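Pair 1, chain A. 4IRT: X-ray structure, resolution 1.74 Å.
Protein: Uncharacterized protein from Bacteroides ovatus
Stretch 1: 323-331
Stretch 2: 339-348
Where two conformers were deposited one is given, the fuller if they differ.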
# COMPACT_ATOMS: atom_id res chain seq x y z
N GLY A 323 -19.13 -5.80 2.18
CA GLY A 323 -20.46 -5.68 1.55
C GLY A 323 -21.06 -4.28 1.50
O GLY A 323 -22.20 -4.06 1.89
N GLY A 324 -20.28 -3.32 1.01
CA GLY A 324 -20.72 -1.94 0.94
C GLY A 324 -20.37 -1.10 2.17
O GLY A 324 -20.34 0.12 2.10
N GLU A 325 -20.09 -1.76 3.29
CA GLU A 325 -19.71 -1.07 4.51
C GLU A 325 -18.20 -0.77 4.43
O GLU A 325 -17.42 -1.62 4.08
CB GLU A 325 -20.05 -1.91 5.71
CG GLU A 325 -19.62 -1.32 7.02
CD GLU A 325 -20.11 -2.12 8.21
OE1 GLU A 325 -20.36 -3.34 8.08
OE2 GLU A 325 -20.22 -1.53 9.28
N VAL A 326 -17.83 0.46 4.74
CA VAL A 326 -16.46 0.91 4.56
C VAL A 326 -15.88 1.46 5.85
O VAL A 326 -16.49 2.28 6.52
CB VAL A 326 -16.38 2.01 3.47
CG1 VAL A 326 -14.97 2.55 3.35
CG2 VAL A 326 -16.85 1.47 2.13
N PHE A 327 -14.66 1.02 6.15
CA PHE A 327 -13.83 1.58 7.20
C PHE A 327 -12.62 2.23 6.52
O PHE A 327 -11.82 1.55 5.88
CB PHE A 327 -13.38 0.46 8.13
CG PHE A 327 -14.53 -0.29 8.71
CD1 PHE A 327 -15.11 -1.34 8.01
CD2 PHE A 327 -15.07 0.07 9.94
CE1 PHE A 327 -16.18 -2.05 8.53
CE2 PHE A 327 -16.16 -0.63 10.45
CZ PHE A 327 -16.72 -1.68 9.74
N TYR A 328 -12.48 3.53 6.75
CA TYR A 328 -11.55 4.40 6.02
C TYR A 328 -10.58 5.03 7.01
O TYR A 328 -10.97 5.83 7.87
CB TYR A 328 -12.38 5.46 5.31
CG TYR A 328 -11.71 6.29 4.23
CD1 TYR A 328 -10.81 7.30 4.57
CD2 TYR A 328 -12.03 6.11 2.88
CE1 TYR A 328 -10.22 8.07 3.61
CE2 TYR A 328 -11.43 6.88 1.90
CZ TYR A 328 -10.53 7.85 2.28
OH TYR A 328 -9.98 8.64 1.30
N ILE A 329 -9.31 4.64 6.91
CA ILE A 329 -8.29 4.99 7.88
C ILE A 329 -7.41 6.13 7.35
O ILE A 329 -6.96 6.10 6.18
CB ILE A 329 -7.42 3.78 8.25
CG1 ILE A 329 -8.28 2.58 8.64
CG2 ILE A 329 -6.48 4.14 9.38
CD1 ILE A 329 -9.15 2.81 9.87
N PHE A 330 -7.25 7.17 8.16
CA PHE A 330 -6.52 8.35 7.78
C PHE A 330 -5.83 9.03 8.98
O PHE A 330 -5.84 8.52 10.08
CB PHE A 330 -7.43 9.31 7.04
CG PHE A 330 -8.47 9.98 7.88
CD1 PHE A 330 -9.66 9.32 8.21
CD2 PHE A 330 -8.32 11.31 8.28
CE1 PHE A 330 -10.65 9.98 8.92
CE2 PHE A 330 -9.30 11.95 9.01
CZ PHE A 330 -10.47 11.27 9.35
N ARG A 331 -5.18 10.15 8.70
CA ARG A 331 -4.54 10.96 9.74
C ARG A 331 -4.57 12.39 9.24
O ARG A 331 -4.18 12.66 8.10
CB ARG A 331 -3.12 10.43 9.97
CG ARG A 331 -2.19 11.28 10.85
CD ARG A 331 -1.49 12.38 10.09
NE ARG A 331 -0.56 11.83 9.13
CZ ARG A 331 0.03 12.50 8.14
NH1 ARG A 331 -0.22 13.79 7.91
NH2 ARG A 331 0.90 11.86 7.39
N VAL A 339 -4.44 8.74 14.72
CA VAL A 339 -4.95 7.74 13.79
C VAL A 339 -6.45 7.97 13.82
O VAL A 339 -7.04 8.00 14.90
CB VAL A 339 -4.65 6.31 14.22
CG1 VAL A 339 -5.30 5.33 13.26
CG2 VAL A 339 -3.15 6.10 14.26
N SER A 340 -7.06 8.17 12.66
CA SER A 340 -8.50 8.41 12.61
C SER A 340 -9.18 7.43 11.69
O SER A 340 -8.52 6.82 10.83
CB SER A 340 -8.78 9.85 12.19
OG SER A 340 -8.24 10.81 13.10
N MSE A 341 -10.50 7.26 11.88
CA MSE A 341 -11.30 6.37 11.06
C MSE A 341 -12.60 7.03 10.69
O MSE A 341 -13.25 7.65 11.52
CB MSE A 341 -11.60 5.03 11.74
CG MSE A 341 -12.47 4.09 10.91
SE MSE A 341 -12.42 2.32 11.80
CE MSE A 341 -13.87 2.85 12.94
N ALA A 342 -12.99 6.86 9.43
CA ALA A 342 -14.32 7.22 8.97
C ALA A 342 -15.07 5.96 8.55
O ALA A 342 -14.48 5.06 7.93
CB ALA A 342 -14.25 8.23 7.84
N HIS A 343 -16.34 5.88 8.92
CA HIS A 343 -17.14 4.69 8.74
C HIS A 343 -18.43 5.04 8.02
O HIS A 343 -19.08 6.03 8.36
CB HIS A 343 -17.51 4.09 10.10
CG HIS A 343 -18.40 2.91 9.97
ND1 HIS A 343 -19.71 2.91 10.41
CD2 HIS A 343 -18.20 1.70 9.41
CE1 HIS A 343 -20.27 1.74 10.14
NE2 HIS A 343 -19.37 0.99 9.54
N ALA A 344 -18.78 4.24 7.01
CA ALA A 344 -20.09 4.35 6.32
C ALA A 344 -20.72 2.98 6.34
O ALA A 344 -20.11 2.01 5.90
CB ALA A 344 -19.89 4.78 4.86
N THR A 345 -21.95 2.88 6.83
CA THR A 345 -22.66 1.61 6.78
C THR A 345 -22.90 1.16 5.32
O THR A 345 -22.82 -0.04 4.99
CB THR A 345 -23.99 1.73 7.53
OG1 THR A 345 -23.69 1.98 8.90
CG2 THR A 345 -24.80 0.46 7.44
N ASP A 346 -23.22 2.15 4.50
CA ASP A 346 -23.47 1.98 3.07
C ASP A 346 -22.74 3.10 2.36
O ASP A 346 -23.05 4.29 2.53
CB ASP A 346 -24.98 2.06 2.74
CG ASP A 346 -25.26 1.72 1.28
OD1 ASP A 346 -24.82 0.65 0.80
OD2 ASP A 346 -25.90 2.53 0.62
N VAL A 347 -21.76 2.70 1.57
CA VAL A 347 -20.87 3.64 0.89
C VAL A 347 -21.60 4.68 0.03
O VAL A 347 -21.27 5.88 0.05
CB VAL A 347 -19.79 2.86 0.09
CG1 VAL A 347 -20.41 2.01 -1.02
CG2 VAL A 347 -18.73 3.80 -0.46
N GLY A 348 -22.64 4.22 -0.65
CA GLY A 348 -23.43 5.04 -1.56
C GLY A 348 -24.22 6.14 -0.85
O GLY A 348 -24.29 7.24 -1.36
O HOH W 1 -23.49 -1.77 3.03
O HOH W 2 -24.26 -2.53 0.13

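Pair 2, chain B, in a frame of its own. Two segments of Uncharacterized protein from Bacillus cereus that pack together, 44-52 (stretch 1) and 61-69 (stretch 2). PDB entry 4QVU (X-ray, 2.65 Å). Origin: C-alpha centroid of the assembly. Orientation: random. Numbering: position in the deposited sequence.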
# COMPACT_ATOMS: atom_id res chain seq x y z
N GLY B 44 0.96 25.21 -36.86
CA GLY B 44 2.37 25.29 -37.21
C GLY B 44 2.93 23.89 -37.40
O GLY B 44 2.51 23.18 -38.31
N SER B 45 3.82 23.46 -36.49
CA SER B 45 4.44 22.14 -36.52
C SER B 45 3.64 21.14 -35.64
O SER B 45 3.89 19.93 -35.72
CB SER B 45 5.90 22.21 -36.08
OG SER B 45 6.05 22.80 -34.81
N ILE B 46 2.66 21.65 -34.82
CA ILE B 46 1.78 20.81 -33.99
C ILE B 46 0.73 20.18 -34.91
O ILE B 46 -0.01 20.92 -35.55
CB ILE B 46 1.10 21.57 -32.81
CG1 ILE B 46 1.94 22.68 -32.11
CG2 ILE B 46 0.42 20.62 -31.85
CD1 ILE B 46 3.08 22.32 -31.28
N ILE B 47 0.69 18.84 -35.01
CA ILE B 47 -0.23 18.11 -35.90
C ILE B 47 -1.01 17.06 -35.11
O ILE B 47 -0.39 16.23 -34.43
CB ILE B 47 0.53 17.47 -37.10
CG1 ILE B 47 1.31 18.52 -37.93
CG2 ILE B 47 -0.42 16.66 -38.01
CD1 ILE B 47 2.51 17.94 -38.75
N TRP B 48 -2.34 17.06 -35.22
CA TRP B 48 -3.23 16.11 -34.57
C TRP B 48 -3.74 15.13 -35.62
O TRP B 48 -4.48 15.52 -36.52
CB TRP B 48 -4.37 16.83 -33.84
CG TRP B 48 -5.21 15.95 -32.95
CD1 TRP B 48 -4.80 14.86 -32.24
CD2 TRP B 48 -6.56 16.21 -32.53
NE1 TRP B 48 -5.83 14.38 -31.47
CE2 TRP B 48 -6.92 15.19 -31.64
CE3 TRP B 48 -7.50 17.21 -32.85
CZ2 TRP B 48 -8.20 15.12 -31.06
CZ3 TRP B 48 -8.77 17.12 -32.30
CH2 TRP B 48 -9.10 16.10 -31.40
N LEU B 49 -3.29 13.87 -35.53
CA LEU B 49 -3.62 12.80 -36.48
C LEU B 49 -4.51 11.72 -35.90
O LEU B 49 -4.36 11.36 -34.74
CB LEU B 49 -2.32 12.11 -36.96
CG LEU B 49 -1.33 12.88 -37.83
CD1 LEU B 49 -0.15 12.00 -38.17
CD2 LEU B 49 -1.98 13.36 -39.13
N LYS B 50 -5.37 11.13 -36.74
CA LYS B 50 -6.16 9.97 -36.36
C LYS B 50 -5.20 8.77 -36.46
O LYS B 50 -4.59 8.57 -37.52
CB LYS B 50 -7.42 9.83 -37.24
N ASN B 51 -4.97 8.05 -35.34
CA ASN B 51 -4.01 6.93 -35.27
C ASN B 51 -4.41 5.84 -36.27
O ASN B 51 -5.51 5.30 -36.20
CB ASN B 51 -3.93 6.36 -33.84
CG ASN B 51 -2.75 5.46 -33.56
OD1 ASN B 51 -2.16 4.81 -34.44
ND2 ASN B 51 -2.39 5.36 -32.29
N LYS B 52 -3.49 5.57 -37.22
CA LYS B 52 -3.64 4.62 -38.32
C LYS B 52 -3.54 3.16 -37.85
O LYS B 52 -3.98 2.26 -38.57
CB LYS B 52 -2.56 4.89 -39.38
N GLN B 61 -8.65 6.42 -31.23
CA GLN B 61 -7.25 6.69 -30.93
C GLN B 61 -6.67 7.73 -31.87
O GLN B 61 -6.88 7.67 -33.09
CB GLN B 61 -6.42 5.39 -31.02
CG GLN B 61 -6.81 4.35 -29.97
CD GLN B 61 -6.11 3.04 -30.19
OE1 GLN B 61 -6.73 2.05 -30.57
NE2 GLN B 61 -4.80 3.01 -29.99
N THR B 62 -5.97 8.72 -31.29
CA THR B 62 -5.35 9.80 -32.05
C THR B 62 -3.92 10.05 -31.56
O THR B 62 -3.59 9.71 -30.42
CB THR B 62 -6.18 11.10 -31.98
OG1 THR B 62 -5.98 11.75 -30.73
CG2 THR B 62 -7.67 10.90 -32.26
N VAL B 63 -3.08 10.64 -32.42
CA VAL B 63 -1.68 10.96 -32.13
C VAL B 63 -1.48 12.48 -32.33
O VAL B 63 -1.97 13.05 -33.31
CB VAL B 63 -0.72 10.11 -33.01
CG1 VAL B 63 0.73 10.54 -32.83
CG2 VAL B 63 -0.87 8.62 -32.71
N LEU B 64 -0.73 13.12 -31.42
CA LEU B 64 -0.45 14.54 -31.48
C LEU B 64 1.06 14.78 -31.64
O LEU B 64 1.81 14.68 -30.67
CB LEU B 64 -1.00 15.23 -30.22
CG LEU B 64 -1.28 16.73 -30.31
CD1 LEU B 64 -2.44 17.13 -29.42
CD2 LEU B 64 -0.04 17.55 -29.97
N ILE B 65 1.51 15.09 -32.87
CA ILE B 65 2.91 15.38 -33.19
C ILE B 65 3.20 16.81 -32.70
O ILE B 65 2.49 17.74 -33.08
CB ILE B 65 3.23 15.16 -34.70
CG1 ILE B 65 3.21 13.66 -35.06
CG2 ILE B 65 4.57 15.76 -35.12
CD1 ILE B 65 1.87 13.05 -35.31
N GLU B 66 4.21 16.97 -31.84
CA GLU B 66 4.58 18.21 -31.16
C GLU B 66 5.50 19.14 -31.97
O GLU B 66 5.57 20.32 -31.64
CB GLU B 66 5.32 17.87 -29.86
CG GLU B 66 4.63 16.86 -28.95
CD GLU B 66 5.42 16.38 -27.75
OE1 GLU B 66 6.49 16.96 -27.43
OE2 GLU B 66 4.96 15.41 -27.11
N THR B 67 6.25 18.60 -32.95
CA THR B 67 7.21 19.39 -33.75
C THR B 67 7.51 18.66 -35.08
O THR B 67 7.27 17.47 -35.18
CB THR B 67 8.52 19.70 -32.95
OG1 THR B 67 9.49 20.31 -33.80
CG2 THR B 67 9.12 18.47 -32.25
N ASP B 68 8.04 19.40 -36.08
CA ASP B 68 8.41 18.86 -37.40
C ASP B 68 9.89 18.39 -37.40
O ASP B 68 10.44 18.06 -38.45
CB ASP B 68 8.16 19.91 -38.49
N ASN B 69 10.50 18.34 -36.20
CA ASN B 69 11.89 17.97 -35.96
C ASN B 69 11.98 16.75 -35.03
O ASN B 69 11.19 16.64 -34.09
CB ASN B 69 12.61 19.19 -35.35
CG ASN B 69 14.06 19.02 -34.98
OD1 ASN B 69 14.50 19.52 -33.94
ND2 ASN B 69 14.84 18.35 -35.82

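Both pairs are two antiparallel strands joined edge to edge. The N-to-C directions of the strands differ by 160° in pair 1 and 159° in pair 2, and the axes come within 4.6 Å in each. Fourteen central residues superpose with an RMSD of 0.7 Å. Gly A323 to Ile A329 match Gly B44 to Lys B50, and Ser A340 to Asp A346 match Gln B61 to Thr B67. The buried area is also similar, 762 Å² in pair 1 and 737 Å² in pair 2.

The backbone ladder is the common element. In pair 1, Val A326 N donates to Ala A344 O (3.0 Å), and Ala A344 N returns a bond to Val A326 O (3.1 Å). The matching residues of pair 2 do the same: Ile B47 N to Ile B65 O is 2.9 Å, and Ile B65 N to Ile B47 O is 2.7 Å. The next such rung joins Tyr A328 to Ala A342 in pair 1 and Leu B49 to Val B63 in pair 2. Each has two bonds, 2.8 Å for both Tyr A328 N to Ala A342 O and Ala A342 N to Tyr A328 O, and 2.7 Å for both Leu B49 N to Val B63 O and Val B63 N to Leu B49 O. Between these rungs lie the non-hydrogen-bonded pairs Phe A327 with His A343 and Trp B48 with Leu B64.

Because side chains alternate along a strand, these pairs lie on the sheet face opposite the rungs. Phe A327 and Trp B48 both place an aromatic ring here, but their side-chain centres are 4.0 Å apart after superposition. Phe A327 has an m rotamer. One face of its ring is covered by His A343, with CD2 of His A343 3.3 Å from CE2 of Phe A327. SE of the selenomethionine Met A341 lies at the ring edge, 3.9 Å from CD2 of Phe A327. Trp B48 is t. Its NE1 donates a hydrogen bond to OG1 of Thr B62 (2.7 Å), the residue that matches Met A341. An apolar selenium contact in one pair is thus a polar bond in the other.

His A343 and Leu B64 also meet different neighbours. NE2 of His A343 donates to OE2 of Glu A325 at 2.7 Å, a bond between side chains two positions off direct register. At the matching positions the contact is apolar: CG2 of Ile B46 lies 3.6 Å from CD2 of Leu B64.

On the other face, pair 1 combines larger residues with two alanines. CB of Tyr A328 is 4.2 Å from CB of Ala A342. Pair 2 has branched side chains on both strands. CD1 of Leu B49 reaches CD1 of Ile B65 at 3.7 Å, a diagonal contact.

At the Gly A324 and Ser B45 match, a CB on Gly A324 would be jammed against the preceding carbonyl oxygen. Ser B45 has a different backbone conformation, and its CB points toward the other stretch, 3.5 Å from Asp B68 N.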